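Local structure of bowman-Birk type bran trypsin inhibitor (Oryza sativa, 2QN5) at residues 69-74 with 99-104; 9-14 with 61-66; 2-7 with 56-61. The protein probably inhibits trypsin-like serine proteases, as a two-repeat portion of a longer Bowman-Birk type protein. All coordinates share one frame; numbering follows the deposited sequence.

Overall arrangement
From the N terminus, residues 2-7 and then the stretch running into strand 11-13 come first, and their partners follow some 50 residues later in the same order. Interaction 3 closes the chain when strand 54-59 returns beside 2-7, and interaction 2 does so when the next residues, 61-66, come back to 9-14. The two closures cross rather than nest, share A61, touch each other and reach the same antiparallel sheet of the first repeat. Interaction 1 follows in series, closing a loop from the junction of the repeats into the second. It touches interaction 2 where R70 meets D9, while interaction 3 lies on the opposite side of the chain's centre.

Interaction 1: 69-74 with 99-104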
ATOM      1  N   PRO A  69      -5.593 -28.025  -2.387  1.00 64.63           N
ATOM      2  CA  PRO A  69      -4.593 -27.834  -3.450  1.00 65.30           C
ATOM      3  C   PRO A  69      -5.106 -27.533  -4.853  1.00 67.17           C
ATOM      4  O   PRO A  69      -6.287 -27.686  -5.166  1.00 66.88           O
ATOM      5  CB  PRO A  69      -3.751 -29.113  -3.384  1.00 63.14           C
ATOM      6  CG  PRO A  69      -4.683 -30.113  -2.809  1.00 62.81           C
ATOM      7  CD  PRO A  69      -5.425 -29.339  -1.745  1.00 63.80           C
ATOM      8  N   ARG A  70      -4.181 -27.107  -5.700  1.00 69.55           N
ATOM      9  CA  ARG A  70      -4.490 -26.735  -7.064  1.00 71.03           C
ATOM     10  C   ARG A  70      -3.586 -27.428  -8.057  1.00 72.15           C
ATOM     11  O   ARG A  70      -2.397 -27.567  -7.831  1.00 71.56           O
ATOM     12  CB  ARG A  70      -4.332 -25.235  -7.198  1.00 72.91           C
ATOM     13  CG  ARG A  70      -5.274 -24.485  -6.298  1.00 74.68           C
ATOM     14  CD  ARG A  70      -4.721 -23.155  -5.859  1.00 75.68           C
ATOM     15  NE  ARG A  70      -5.701 -22.444  -5.042  1.00 76.25           N
ATOM     16  CZ  ARG A  70      -6.882 -22.026  -5.488  1.00 75.30           C
ATOM     17  NH1 ARG A  70      -7.710 -21.387  -4.675  1.00 74.64           N
ATOM     18  NH2 ARG A  70      -7.229 -22.239  -6.749  1.00 75.82           N
ATOM     19  N   PRO A  71      -4.147 -27.842  -9.194  1.00 73.55           N
ATOM     20  CA  PRO A  71      -3.396 -28.529 -10.243  1.00 73.87           C
ATOM     21  C   PRO A  71      -1.971 -28.006 -10.340  1.00 75.22           C
ATOM     22  O   PRO A  71      -1.013 -28.780 -10.366  1.00 76.00           O
ATOM     23  CB  PRO A  71      -4.211 -28.220 -11.487  1.00 74.11           C
ATOM     24  CG  PRO A  71      -5.620 -28.207 -10.957  1.00 73.89           C
ATOM     25  CD  PRO A  71      -5.471 -27.412  -9.687  1.00 73.95           C
ATOM     26  N   TRP A  72      -1.853 -26.681 -10.378  1.00 76.47           N
ATOM     27  CA  TRP A  72      -0.571 -25.977 -10.471  1.00 77.28           C
ATOM     28  C   TRP A  72       0.309 -26.482  -9.336  1.00 77.17           C
ATOM     29  O   TRP A  72       1.487 -26.134  -9.218  1.00 76.36           O
ATOM     30  CB  TRP A  72      -0.816 -24.456 -10.353  1.00 77.96           C
ATOM     31  CG  TRP A  72      -2.074 -24.040 -11.079  1.00 79.04           C
ATOM     32  CD1 TRP A  72      -2.348 -24.237 -12.401  1.00 79.71           C
ATOM     33  CD2 TRP A  72      -3.283 -23.522 -10.498  1.00 79.08           C
ATOM     34  NE1 TRP A  72      -3.648 -23.891 -12.680  1.00 80.20           N
ATOM     35  CE2 TRP A  72      -4.248 -23.450 -11.531  1.00 79.82           C
ATOM     36  CE3 TRP A  72      -3.645 -23.119  -9.211  1.00 79.15           C
ATOM     37  CZ2 TRP A  72      -5.556 -22.993 -11.316  1.00 79.74           C
ATOM     38  CZ3 TRP A  72      -4.950 -22.661  -8.996  1.00 79.89           C
ATOM     39  CH2 TRP A  72      -5.888 -22.605 -10.049  1.00 79.42           C
ATOM     40  N   GLY A  73      -0.297 -27.326  -8.510  1.00 78.19           N
ATOM     41  CA  GLY A  73       0.383 -27.909  -7.378  1.00 79.79           C
ATOM     42  C   GLY A  73       0.507 -26.927  -6.235  1.00 80.88           C
ATOM     43  O   GLY A  73       0.001 -27.162  -5.131  1.00 81.40           O
ATOM     44  N   ASP A  74       1.160 -25.804  -6.499  1.00 80.84           N
ATOM     45  CA  ASP A  74       1.362 -24.832  -5.451  1.00 80.22           C
ATOM     46  C   ASP A  74       1.729 -23.472  -6.012  1.00 80.78           C
ATOM     47  O   ASP A  74       0.898 -22.566  -6.020  1.00 80.52           O
ATOM     48  CB  ASP A  74       2.462 -25.337  -4.529  1.00 79.17           C
ATOM     49  CG  ASP A  74       2.535 -24.567  -3.256  1.00 77.70           C
ATOM     50  OD1 ASP A  74       1.549 -24.622  -2.492  1.00 75.80           O
ATOM     51  OD2 ASP A  74       3.571 -23.906  -3.030  1.00 77.66           O
ATOM     52  N   ALA A  99       1.532 -32.254 -10.110  1.00 90.17           N
ATOM     53  CA  ALA A  99       1.094 -32.482  -8.740  1.00 88.89           C
ATOM     54  C   ALA A  99      -0.246 -33.184  -8.582  1.00 88.19           C
ATOM     55  O   ALA A  99      -1.126 -33.079  -9.429  1.00 86.86           O
ATOM     56  CB  ALA A  99       1.074 -31.163  -7.992  1.00 89.63           C
ATOM     57  N   ASP A 100      -0.373 -33.887  -7.460  1.00 87.45           N
ATOM     58  CA  ASP A 100      -1.559 -34.647  -7.066  1.00 87.43           C
ATOM     59  C   ASP A 100      -2.926 -34.155  -7.572  1.00 86.58           C
ATOM     60  O   ASP A 100      -3.854 -34.953  -7.746  1.00 86.96           O
ATOM     61  CB  ASP A 100      -1.591 -34.742  -5.536  1.00 88.92           C
ATOM     62  CG  ASP A 100      -1.517 -33.371  -4.861  1.00 90.49           C
ATOM     63  OD1 ASP A 100      -2.505 -32.607  -4.942  1.00 91.46           O
ATOM     64  OD2 ASP A 100      -0.470 -33.053  -4.255  1.00 90.92           O
ATOM     65  N   ALA A 101      -3.064 -32.852  -7.795  1.00 85.04           N
ATOM     66  CA  ALA A 101      -4.336 -32.325  -8.268  1.00 83.70           C
ATOM     67  C   ALA A 101      -4.325 -32.128  -9.783  1.00 82.82           C
ATOM     68  O   ALA A 101      -5.377 -31.942 -10.403  1.00 81.96           O
ATOM     69  CB  ALA A 101      -4.656 -31.017  -7.555  1.00 83.42           C
ATOM     70  N   CYS A 102      -3.128 -32.171 -10.370  1.00 81.80           N
ATOM     71  CA  CYS A 102      -2.941 -32.038 -11.818  1.00 81.43           C
ATOM     72  C   CYS A 102      -3.805 -33.115 -12.461  1.00 81.27           C
ATOM     73  O   CYS A 102      -4.560 -33.787 -11.760  1.00 82.32           O
ATOM     74  CB  CYS A 102      -1.454 -32.240 -12.169  1.00 81.08           C
ATOM     75  SG  CYS A 102      -1.060 -32.593 -13.916  1.00 79.04           S
ATOM     76  N   LYS A 103      -3.713 -33.301 -13.774  1.00 81.14           N
ATOM     77  CA  LYS A 103      -4.544 -34.326 -14.402  1.00 81.08           C
ATOM     78  C   LYS A 103      -4.287 -34.548 -15.890  1.00 81.59           C
ATOM     79  O   LYS A 103      -5.025 -35.286 -16.539  1.00 81.07           O
ATOM     80  CB  LYS A 103      -6.018 -33.968 -14.191  1.00 80.01           C
ATOM     81  CG  LYS A 103      -6.978 -35.128 -14.276  1.00 78.12           C
ATOM     82  CD  LYS A 103      -8.275 -34.773 -13.577  1.00 76.95           C
ATOM     83  CE  LYS A 103      -8.015 -34.382 -12.125  1.00 76.79           C
ATOM     84  NZ  LYS A 103      -9.245 -33.902 -11.432  1.00 76.38           N
ATOM     85  N   ASP A 104      -3.244 -33.926 -16.431  1.00 82.58           N
ATOM     86  CA  ASP A 104      -2.941 -34.064 -17.855  1.00 83.65           C
ATOM     87  C   ASP A 104      -1.451 -33.884 -18.094  1.00 84.37           C
ATOM     88  O   ASP A 104      -1.030 -33.454 -19.170  1.00 84.41           O
ATOM     89  CB  ASP A 104      -3.709 -33.010 -18.657  1.00 84.29           C
ATOM     90  CG  ASP A 104      -5.180 -32.953 -18.287  1.00 84.36           C
ATOM     91  OD1 ASP A 104      -5.923 -33.887 -18.667  1.00 84.48           O
ATOM     92  OD2 ASP A 104      -5.590 -31.980 -17.603  1.00 84.40           O
TER
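The backbone torsions fold R70 to G73 and A99 to C102 into type I turns whose corners meet, with P71 and D100 each at the second position of its turn. C102 CB lies 3.9 Å from P71 O, and SG, anti to the backbone N (chi1 163°), points on to the disulfide with C118. D100 carries CG in the crowded position between N and the carbonyl carbon (chi1 55°), and its OD1 comes within 3.9 Å of P69 CG, the two side chains crossing at about a right angle. The middle of the contact is made by two methyls. A101 CB sits over the peptide link into P71, 3.6 Å from P71 N, and A99 CB rests against the closing residue of the same turn, 3.4 Å from G73 CA. Farther along on the same side, P71 CG lies 3.8 Å from A101 O, and P71 CA is 3.7 Å from C102 N. G73 has a positive phi (77°), and a beta carbon there would run into A99 CB. No hydrogen bond joins the segments, so the fit rests on small apolar groups against main chain. P71 also touches D120 and F122, and the cystine at C102 ties the second turn to the later part of the chain. Turn packed on turn, with cystines instead of helices or long strands holding the chain, is in keeping with the second repeat of a disulfide-rich Bowman-Birk inhibitor.

Interaction 2: 9-14 with 61-66; sequences DNIKRL and ADPGPF
The ring of F66 turns its edge to the backbone of D9, whose O lies close to the ring plane and 3.6 Å from F66 CE2, while R70 makes a cation-pi interaction with the same ring. The carboxylate of D9 is tilted only 23° from that ring, and its OD1 stands 3.9 Å from F66 CB. The polar work of OD1 is done with neighbours just beyond the segment, since it accepts from both T68 OG1 and C67 N. D9 thus holds the chain just after F66, which probably helps keep the phenyl beside its backbone. I11, on strand 11-13, supplies the apolar half. Its CG2 is anti to the backbone N and meets P63 CB at 3.8 Å, the side chains crossing at about a right angle. The other branch is extended (chi2 174°), so that I11 CD1 reaches out to P63 O at 3.8 Å and to G64 O at 4.0 Å. I11 CD1 also lies 4.5 Å from F66 CE2. P63 O receives a weak hydrogen bond from W5 NE1. The bend that brings P63 and G64 under I11 is an Asx turn: D62 OD2 accepts from G64 N, met from above the carboxylate plane. Strand 11-13 itself pairs with strand 22-25, and N10 OD1 is hydrogen-bonded to H125 NE2, a link to the second repeat. No hydrogen bond spans the two segments. The chemistry is therefore that of a small surface patch, with I11 and P63 in apolar contact and a phenyl edge at a carbonyl, steadied by a carboxylate probably kept ionised by its two donors.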
ATOM      1  N   ASP A   9      -8.989 -20.136   0.939  1.00 67.77           N
ATOM      2  CA  ASP A   9      -9.055 -20.299  -0.515  1.00 69.53           C
ATOM      3  C   ASP A   9      -9.336 -18.948  -1.139  1.00 70.40           C
ATOM      4  O   ASP A   9      -8.485 -18.385  -1.835  1.00 70.88           O
ATOM      5  CB  ASP A   9     -10.163 -21.291  -0.894  1.00 70.06           C
ATOM      6  CG  ASP A   9      -9.846 -22.711  -0.463  1.00 71.96           C
ATOM      7  OD1 ASP A   9      -8.901 -23.312  -1.019  1.00 71.58           O
ATOM      8  OD2 ASP A   9     -10.534 -23.226   0.440  1.00 72.77           O
ATOM      9  N   ASN A  10     -10.538 -18.433  -0.892  1.00 70.21           N
ATOM     10  CA  ASN A  10     -10.894 -17.128  -1.405  1.00 70.06           C
ATOM     11  C   ASN A  10     -10.144 -16.103  -0.588  1.00 70.19           C
ATOM     12  O   ASN A  10     -10.630 -15.628   0.445  1.00 70.53           O
ATOM     13  CB  ASN A  10     -12.392 -16.887  -1.300  1.00 70.26           C
ATOM     14  CG  ASN A  10     -13.146 -17.479  -2.460  1.00 69.85           C
ATOM     15  OD1 ASN A  10     -12.856 -17.165  -3.616  1.00 69.63           O
ATOM     16  ND2 ASN A  10     -14.122 -18.341  -2.169  1.00 68.01           N
ATOM     17  N   ILE A  11      -8.937 -15.790  -1.053  1.00 69.09           N
ATOM     18  CA  ILE A  11      -8.084 -14.810  -0.392  1.00 67.93           C
ATOM     19  C   ILE A  11      -8.143 -13.515  -1.185  1.00 66.86           C
ATOM     20  O   ILE A  11      -7.762 -13.475  -2.354  1.00 66.80           O
ATOM     21  CB  ILE A  11      -6.605 -15.277  -0.319  1.00 68.35           C
ATOM     22  CG1 ILE A  11      -6.500 -16.622   0.408  1.00 68.49           C
ATOM     23  CG2 ILE A  11      -5.784 -14.246   0.430  1.00 67.74           C
ATOM     24  CD1 ILE A  11      -5.101 -17.209   0.401  1.00 60.41           C
ATOM     25  N   LYS A  12      -8.640 -12.463  -0.548  1.00 65.18           N
ATOM     26  CA  LYS A  12      -8.740 -11.170  -1.204  1.00 63.58           C
ATOM     27  C   LYS A  12      -7.580 -10.299  -0.763  1.00 62.27           C
ATOM     28  O   LYS A  12      -7.129 -10.399   0.375  1.00 62.35           O
ATOM     29  CB  LYS A  12     -10.068 -10.484  -0.849  1.00 64.38           C
ATOM     30  CG  LYS A  12     -10.240  -9.078  -1.441  1.00 64.30           C
ATOM     31  CD  LYS A  12     -10.051  -9.046  -2.977  1.00 63.95           C
ATOM     32  CE  LYS A  12     -11.100  -9.880  -3.719  1.00 62.14           C
ATOM     33  NZ  LYS A  12     -11.024  -9.729  -5.199  1.00 60.69           N
ATOM     34  N   ARG A  13      -7.089  -9.462  -1.671  1.00 59.60           N
ATOM     35  CA  ARG A  13      -5.993  -8.559  -1.353  1.00 57.57           C
ATOM     36  C   ARG A  13      -6.490  -7.133  -1.359  1.00 56.03           C
ATOM     37  O   ARG A  13      -7.069  -6.677  -2.348  1.00 56.98           O
ATOM     38  CB  ARG A  13      -4.861  -8.691  -2.367  1.00 58.59           C
ATOM     39  CG  ARG A  13      -3.897  -7.520  -2.325  1.00 56.72           C
ATOM     40  CD  ARG A  13      -2.632  -7.779  -3.108  1.00 53.56           C
ATOM     41  NE  ARG A  13      -1.678  -6.707  -2.871  1.00 53.45           N
ATOM     42  CZ  ARG A  13      -0.367  -6.847  -2.991  1.00 53.77           C
ATOM     43  NH1 ARG A  13       0.443  -5.822  -2.757  1.00 54.45           N
ATOM     44  NH2 ARG A  13       0.129  -8.019  -3.345  1.00 53.25           N
ATOM     45  N   LEU A  14      -6.262  -6.425  -0.260  1.00 53.25           N
ATOM     46  CA  LEU A  14      -6.707  -5.040  -0.166  1.00 50.68           C
ATOM     47  C   LEU A  14      -6.060  -4.217  -1.259  1.00 49.15           C
ATOM     48  O   LEU A  14      -4.988  -4.556  -1.766  1.00 49.47           O
ATOM     49  CB  LEU A  14      -6.352  -4.440   1.197  1.00 47.78           C
ATOM     50  CG  LEU A  14      -7.237  -4.805   2.394  1.00 45.10           C
ATOM     51  CD1 LEU A  14      -7.266  -6.302   2.638  1.00 43.30           C
ATOM     52  CD2 LEU A  14      -6.708  -4.076   3.607  1.00 45.32           C
ATOM     53  N   ALA A  61       3.552 -10.959   4.721  1.00 41.84           N
ATOM     54  CA  ALA A  61       4.074 -11.454   3.464  1.00 41.50           C
ATOM     55  C   ALA A  61       3.214 -12.566   2.901  1.00 43.97           C
ATOM     56  O   ALA A  61       2.728 -12.459   1.787  1.00 45.80           O
ATOM     57  CB  ALA A  61       5.466 -11.952   3.657  1.00 39.49           C
ATOM     58  N   ASP A  62       3.025 -13.628   3.684  1.00 45.69           N
ATOM     59  CA  ASP A  62       2.254 -14.795   3.271  1.00 46.94           C
ATOM     60  C   ASP A  62       0.800 -14.783   3.737  1.00 48.19           C
ATOM     61  O   ASP A  62       0.534 -14.804   4.936  1.00 48.36           O
ATOM     62  CB  ASP A  62       2.946 -16.054   3.803  1.00 50.08           C
ATOM     63  CG  ASP A  62       2.273 -17.347   3.352  1.00 53.72           C
ATOM     64  OD1 ASP A  62       2.888 -18.424   3.529  1.00 54.24           O
ATOM     65  OD2 ASP A  62       1.136 -17.290   2.830  1.00 55.78           O
ATOM     66  N   PRO A  63      -0.161 -14.753   2.790  1.00 48.52           N
ATOM     67  CA  PRO A  63      -1.587 -14.745   3.132  1.00 47.96           C
ATOM     68  C   PRO A  63      -2.095 -16.149   3.480  1.00 48.50           C
ATOM     69  O   PRO A  63      -3.297 -16.386   3.618  1.00 48.15           O
ATOM     70  CB  PRO A  63      -2.235 -14.179   1.879  1.00 47.95           C
ATOM     71  CG  PRO A  63      -1.386 -14.737   0.809  1.00 48.19           C
ATOM     72  CD  PRO A  63       0.021 -14.537   1.343  1.00 47.61           C
ATOM     73  N   GLY A  64      -1.171 -17.087   3.627  1.00 49.15           N
ATOM     74  CA  GLY A  64      -1.573 -18.425   4.007  1.00 51.48           C
ATOM     75  C   GLY A  64      -1.651 -19.402   2.860  1.00 53.40           C
ATOM     76  O   GLY A  64      -1.740 -19.002   1.695  1.00 53.90           O
ATOM     77  N   PRO A  65      -1.620 -20.708   3.164  1.00 54.33           N
ATOM     78  CA  PRO A  65      -1.690 -21.742   2.138  1.00 53.41           C
ATOM     79  C   PRO A  65      -3.144 -21.901   1.813  1.00 54.62           C
ATOM     80  O   PRO A  65      -3.992 -21.311   2.485  1.00 55.48           O
ATOM     81  CB  PRO A  65      -1.142 -22.953   2.859  1.00 52.87           C
ATOM     82  CG  PRO A  65      -1.757 -22.788   4.214  1.00 51.78           C
ATOM     83  CD  PRO A  65      -1.548 -21.316   4.507  1.00 52.59           C
ATOM     84  N   PHE A  66      -3.443 -22.686   0.788  1.00 55.23           N
ATOM     85  CA  PHE A  66      -4.833 -22.912   0.435  1.00 57.12           C
ATOM     86  C   PHE A  66      -5.383 -24.037   1.292  1.00 57.83           C
ATOM     87  O   PHE A  66      -4.639 -24.744   1.972  1.00 57.53           O
ATOM     88  CB  PHE A  66      -4.974 -23.261  -1.044  1.00 57.65           C
ATOM     89  CG  PHE A  66      -4.734 -22.100  -1.961  1.00 58.74           C
ATOM     90  CD1 PHE A  66      -3.497 -21.911  -2.559  1.00 59.47           C
ATOM     91  CD2 PHE A  66      -5.744 -21.171  -2.199  1.00 59.49           C
ATOM     92  CE1 PHE A  66      -3.263 -20.805  -3.386  1.00 61.44           C
ATOM     93  CE2 PHE A  66      -5.527 -20.065  -3.022  1.00 60.56           C
ATOM     94  CZ  PHE A  66      -4.286 -19.879  -3.618  1.00 60.88           C
TER

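Interaction 3: 2-7 with 56-61; sequences ERPWKC and DIYWGA
Residues 2-7 pack against strand 54-59, an outermost strand of the three-stranded antiparallel sheet in the first repeat, and Y58 is the residue the contact is built around. Y58 carries CG anti to the backbone N, which points the phenol at R3. R3 CG sits over the centre of the ring, 4.1 Å from the centroid and 8° off the normal, a CH-pi contact. The same carbon lies 3.9 Å above the plane of the W5 ring, so it sits in the corner between the phenol face and the rim of the indole. A bend at chi3 (-92°) folds the guanidinium back toward the phenol, with Y58 CZ over one of its faces. No hydrogen bond forms there, although R3 NH2 is 3.7 Å from Y58 OH. On the opposite face of the phenol lies G60 N, and a beta carbon on G60 would clash with Y58 OH. P4 packs alongside the strand, its CD 3.8 Å from Y58 CB and its CG 3.9 Å from D56 CB. W5 places an edge at the strand backbone, CZ3 being 3.6 Å from D56 O, while its CH2 lies 4.1 Å from Y58 CB. An alanine in place of Y58 would remove the ring beneath R3 and would probably leave the arginine chain loosely held. W5 also touches C25 of strand 22-25, while W59 contacts P18 and another chain. The Y58 side chain is about 11 Å from that of P18, in the reactive bond inferred by similarity. An N-terminal segment held against a small beta-sheet, with the C7 to C67 disulfide closing it, fits the cystine-bound first Bowman-Birk repeat.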
ATOM      1  N   GLU A   2      -0.661 -12.189  13.989  1.00 51.97           N
ATOM      2  CA  GLU A   2      -1.306 -13.492  14.045  1.00 51.15           C
ATOM      3  C   GLU A   2      -2.359 -13.730  12.974  1.00 50.99           C
ATOM      4  O   GLU A   2      -3.465 -13.164  13.013  1.00 49.48           O
ATOM      5  CB  GLU A   2      -1.932 -13.724  15.426  1.00 51.24           C
ATOM      6  CG  GLU A   2      -0.995 -14.405  16.412  1.00 50.30           C
ATOM      7  CD  GLU A   2      -0.347 -15.672  15.830  1.00 50.37           C
ATOM      8  OE1 GLU A   2       0.356 -16.393  16.593  1.00 48.73           O
ATOM      9  OE2 GLU A   2      -0.538 -15.944  14.609  1.00 51.72           O
ATOM     10  N   ARG A   3      -1.996 -14.589  12.025  1.00 49.66           N
ATOM     11  CA  ARG A   3      -2.863 -14.963  10.914  1.00 50.28           C
ATOM     12  C   ARG A   3      -4.160 -15.499  11.526  1.00 51.25           C
ATOM     13  O   ARG A   3      -4.161 -16.558  12.143  1.00 50.48           O
ATOM     14  CB  ARG A   3      -2.157 -16.045  10.105  1.00 49.42           C
ATOM     15  CG  ARG A   3      -2.612 -16.218   8.676  1.00 48.59           C
ATOM     16  CD  ARG A   3      -2.123 -17.573   8.135  1.00 49.39           C
ATOM     17  NE  ARG A   3      -0.830 -17.564   7.443  1.00 48.86           N
ATOM     18  CZ  ARG A   3       0.319 -17.113   7.944  1.00 49.39           C
ATOM     19  NH1 ARG A   3       1.428 -17.173   7.214  1.00 49.73           N
ATOM     20  NH2 ARG A   3       0.370 -16.589   9.160  1.00 49.48           N
ATOM     21  N   PRO A   4      -5.278 -14.764  11.375  1.00 53.07           N
ATOM     22  CA  PRO A   4      -6.578 -15.173  11.923  1.00 53.91           C
ATOM     23  C   PRO A   4      -7.240 -16.379  11.274  1.00 54.68           C
ATOM     24  O   PRO A   4      -8.459 -16.498  11.310  1.00 54.79           O
ATOM     25  CB  PRO A   4      -7.431 -13.911  11.771  1.00 54.00           C
ATOM     26  CG  PRO A   4      -6.908 -13.331  10.498  1.00 52.95           C
ATOM     27  CD  PRO A   4      -5.398 -13.461  10.696  1.00 52.72           C
ATOM     28  N   TRP A   5      -6.444 -17.264  10.683  1.00 55.73           N
ATOM     29  CA  TRP A   5      -6.970 -18.463  10.041  1.00 56.35           C
ATOM     30  C   TRP A   5      -5.840 -19.391   9.624  1.00 57.17           C
ATOM     31  O   TRP A   5      -4.752 -18.943   9.273  1.00 58.49           O
ATOM     32  CB  TRP A   5      -7.801 -18.090   8.820  1.00 56.69           C
ATOM     33  CG  TRP A   5      -7.033 -17.348   7.795  1.00 58.23           C
ATOM     34  CD1 TRP A   5      -6.037 -17.834   7.000  1.00 58.52           C
ATOM     35  CD2 TRP A   5      -7.215 -15.979   7.420  1.00 58.95           C
ATOM     36  NE1 TRP A   5      -5.588 -16.852   6.146  1.00 60.11           N
ATOM     37  CE2 TRP A   5      -6.297 -15.703   6.383  1.00 59.33           C
ATOM     38  CE3 TRP A   5      -8.070 -14.957   7.859  1.00 59.07           C
ATOM     39  CZ2 TRP A   5      -6.209 -14.450   5.774  1.00 59.92           C
ATOM     40  CZ3 TRP A   5      -7.985 -13.710   7.256  1.00 60.26           C
ATOM     41  CH2 TRP A   5      -7.058 -13.467   6.221  1.00 60.11           C
ATOM     42  N   LYS A   6      -6.105 -20.692   9.667  1.00 57.76           N
ATOM     43  CA  LYS A   6      -5.109 -21.682   9.297  1.00 57.80           C
ATOM     44  C   LYS A   6      -4.949 -21.799   7.784  1.00 57.18           C
ATOM     45  O   LYS A   6      -3.838 -21.824   7.276  1.00 57.73           O
ATOM     46  CB  LYS A   6      -5.464 -23.040   9.912  1.00 58.08           C
ATOM     47  CG  LYS A   6      -5.096 -23.185  11.393  1.00 58.13           C
ATOM     48  CD  LYS A   6      -6.008 -22.359  12.296  1.00 59.43           C
ATOM     49  CE  LYS A   6      -5.535 -22.384  13.745  1.00 59.60           C
ATOM     50  NZ  LYS A   6      -4.167 -21.827  13.893  1.00 59.85           N
ATOM     51  N   CYS A   7      -6.048 -21.877   7.054  1.00 57.36           N
ATOM     52  CA  CYS A   7      -5.950 -21.959   5.607  1.00 58.33           C
ATOM     53  C   CYS A   7      -7.008 -21.024   5.037  1.00 57.95           C
ATOM     54  O   CYS A   7      -7.853 -20.530   5.773  1.00 56.63           O
ATOM     55  CB  CYS A   7      -6.193 -23.397   5.123  1.00 58.87           C
ATOM     56  SG  CYS A   7      -7.924 -23.939   5.264  1.00 61.13           S
ATOM     57  N   ASP A  56     -11.362 -10.017   9.574  1.00 63.95           N
ATOM     58  CA  ASP A  56     -10.173  -9.705  10.328  1.00 60.55           C
ATOM     59  C   ASP A  56      -9.129  -9.603   9.217  1.00 57.56           C
ATOM     60  O   ASP A  56      -9.062 -10.467   8.331  1.00 56.55           O
ATOM     61  CB  ASP A  56      -9.849 -10.850  11.288  1.00 61.05           C
ATOM     62  CG  ASP A  56      -9.513 -10.368  12.680  1.00 61.52           C
ATOM     63  OD1 ASP A  56      -8.533  -9.611  12.836  1.00 63.75           O
ATOM     64  OD2 ASP A  56     -10.228 -10.747  13.627  1.00 62.82           O
ATOM     65  N   ILE A  57      -8.343  -8.532   9.223  1.00 54.24           N
ATOM     66  CA  ILE A  57      -7.340  -8.378   8.184  1.00 50.60           C
ATOM     67  C   ILE A  57      -5.971  -8.750   8.689  1.00 49.28           C
ATOM     68  O   ILE A  57      -5.515  -8.225   9.708  1.00 49.67           O
ATOM     69  CB  ILE A  57      -7.253  -6.941   7.648  1.00 48.31           C
ATOM     70  CG1 ILE A  57      -8.609  -6.497   7.106  1.00 48.91           C
ATOM     71  CG2 ILE A  57      -6.215  -6.882   6.530  1.00 49.16           C
ATOM     72  CD1 ILE A  57      -8.661  -5.035   6.702  1.00 60.41           C
ATOM     73  N   TYR A  58      -5.334  -9.675   7.973  1.00 46.69           N
ATOM     74  CA  TYR A  58      -3.986 -10.128   8.286  1.00 44.63           C
ATOM     75  C   TYR A  58      -3.089  -9.243   7.448  1.00 46.33           C
ATOM     76  O   TYR A  58      -3.407  -8.954   6.294  1.00 46.52           O
ATOM     77  CB  TYR A  58      -3.785 -11.573   7.857  1.00 40.60           C
ATOM     78  CG  TYR A  58      -2.359 -12.031   7.915  1.00 37.09           C
ATOM     79  CD1 TYR A  58      -1.702 -12.180   9.125  1.00 36.98           C
ATOM     80  CD2 TYR A  58      -1.669 -12.333   6.758  1.00 36.43           C
ATOM     81  CE1 TYR A  58      -0.385 -12.623   9.176  1.00 37.17           C
ATOM     82  CE2 TYR A  58      -0.354 -12.775   6.795  1.00 37.53           C
ATOM     83  CZ  TYR A  58       0.277 -12.917   7.999  1.00 38.18           C
ATOM     84  OH  TYR A  58       1.578 -13.337   8.023  1.00 39.20           O
ATOM     85  N   TRP A  59      -1.979  -8.812   8.034  1.00 45.95           N
ATOM     86  CA  TRP A  59      -1.029  -7.955   7.355  1.00 45.82           C
ATOM     87  C   TRP A  59       0.293  -8.694   7.366  1.00 46.68           C
ATOM     88  O   TRP A  59       0.951  -8.756   8.395  1.00 48.32           O
ATOM     89  CB  TRP A  59      -0.912  -6.653   8.125  1.00 46.71           C
ATOM     90  CG  TRP A  59      -0.009  -5.626   7.535  1.00 47.66           C
ATOM     91  CD1 TRP A  59       0.891  -5.789   6.516  1.00 48.20           C
ATOM     92  CD2 TRP A  59       0.118  -4.264   7.970  1.00 48.84           C
ATOM     93  NE1 TRP A  59       1.572  -4.607   6.294  1.00 48.82           N
ATOM     94  CE2 TRP A  59       1.113  -3.659   7.175  1.00 48.86           C
ATOM     95  CE3 TRP A  59      -0.516  -3.498   8.957  1.00 48.19           C
ATOM     96  CZ2 TRP A  59       1.485  -2.325   7.342  1.00 47.57           C
ATOM     97  CZ3 TRP A  59      -0.145  -2.182   9.118  1.00 46.70           C
ATOM     98  CH2 TRP A  59       0.844  -1.606   8.318  1.00 46.02           C
ATOM     99  N   GLY A  60       0.682  -9.270   6.236  1.00 45.65           N
ATOM    100  CA  GLY A  60       1.933  -9.991   6.204  1.00 42.69           C
ATOM    101  C   GLY A  60       2.325 -10.459   4.825  1.00 43.06           C
ATOM    102  O   GLY A  60       1.546 -10.374   3.878  1.00 42.44           O
ATOM    103  N   ALA A  61       3.552 -10.959   4.721  1.00 41.84           N
ATOM    104  CA  ALA A  61       4.074 -11.454   3.464  1.00 41.50           C
ATOM    105  C   ALA A  61       3.214 -12.566   2.901  1.00 43.97           C
ATOM    106  O   ALA A  61       2.728 -12.459   1.787  1.00 45.80           O
ATOM    107  CB  ALA A  61       5.466 -11.952   3.657  1.00 39.49           C
TER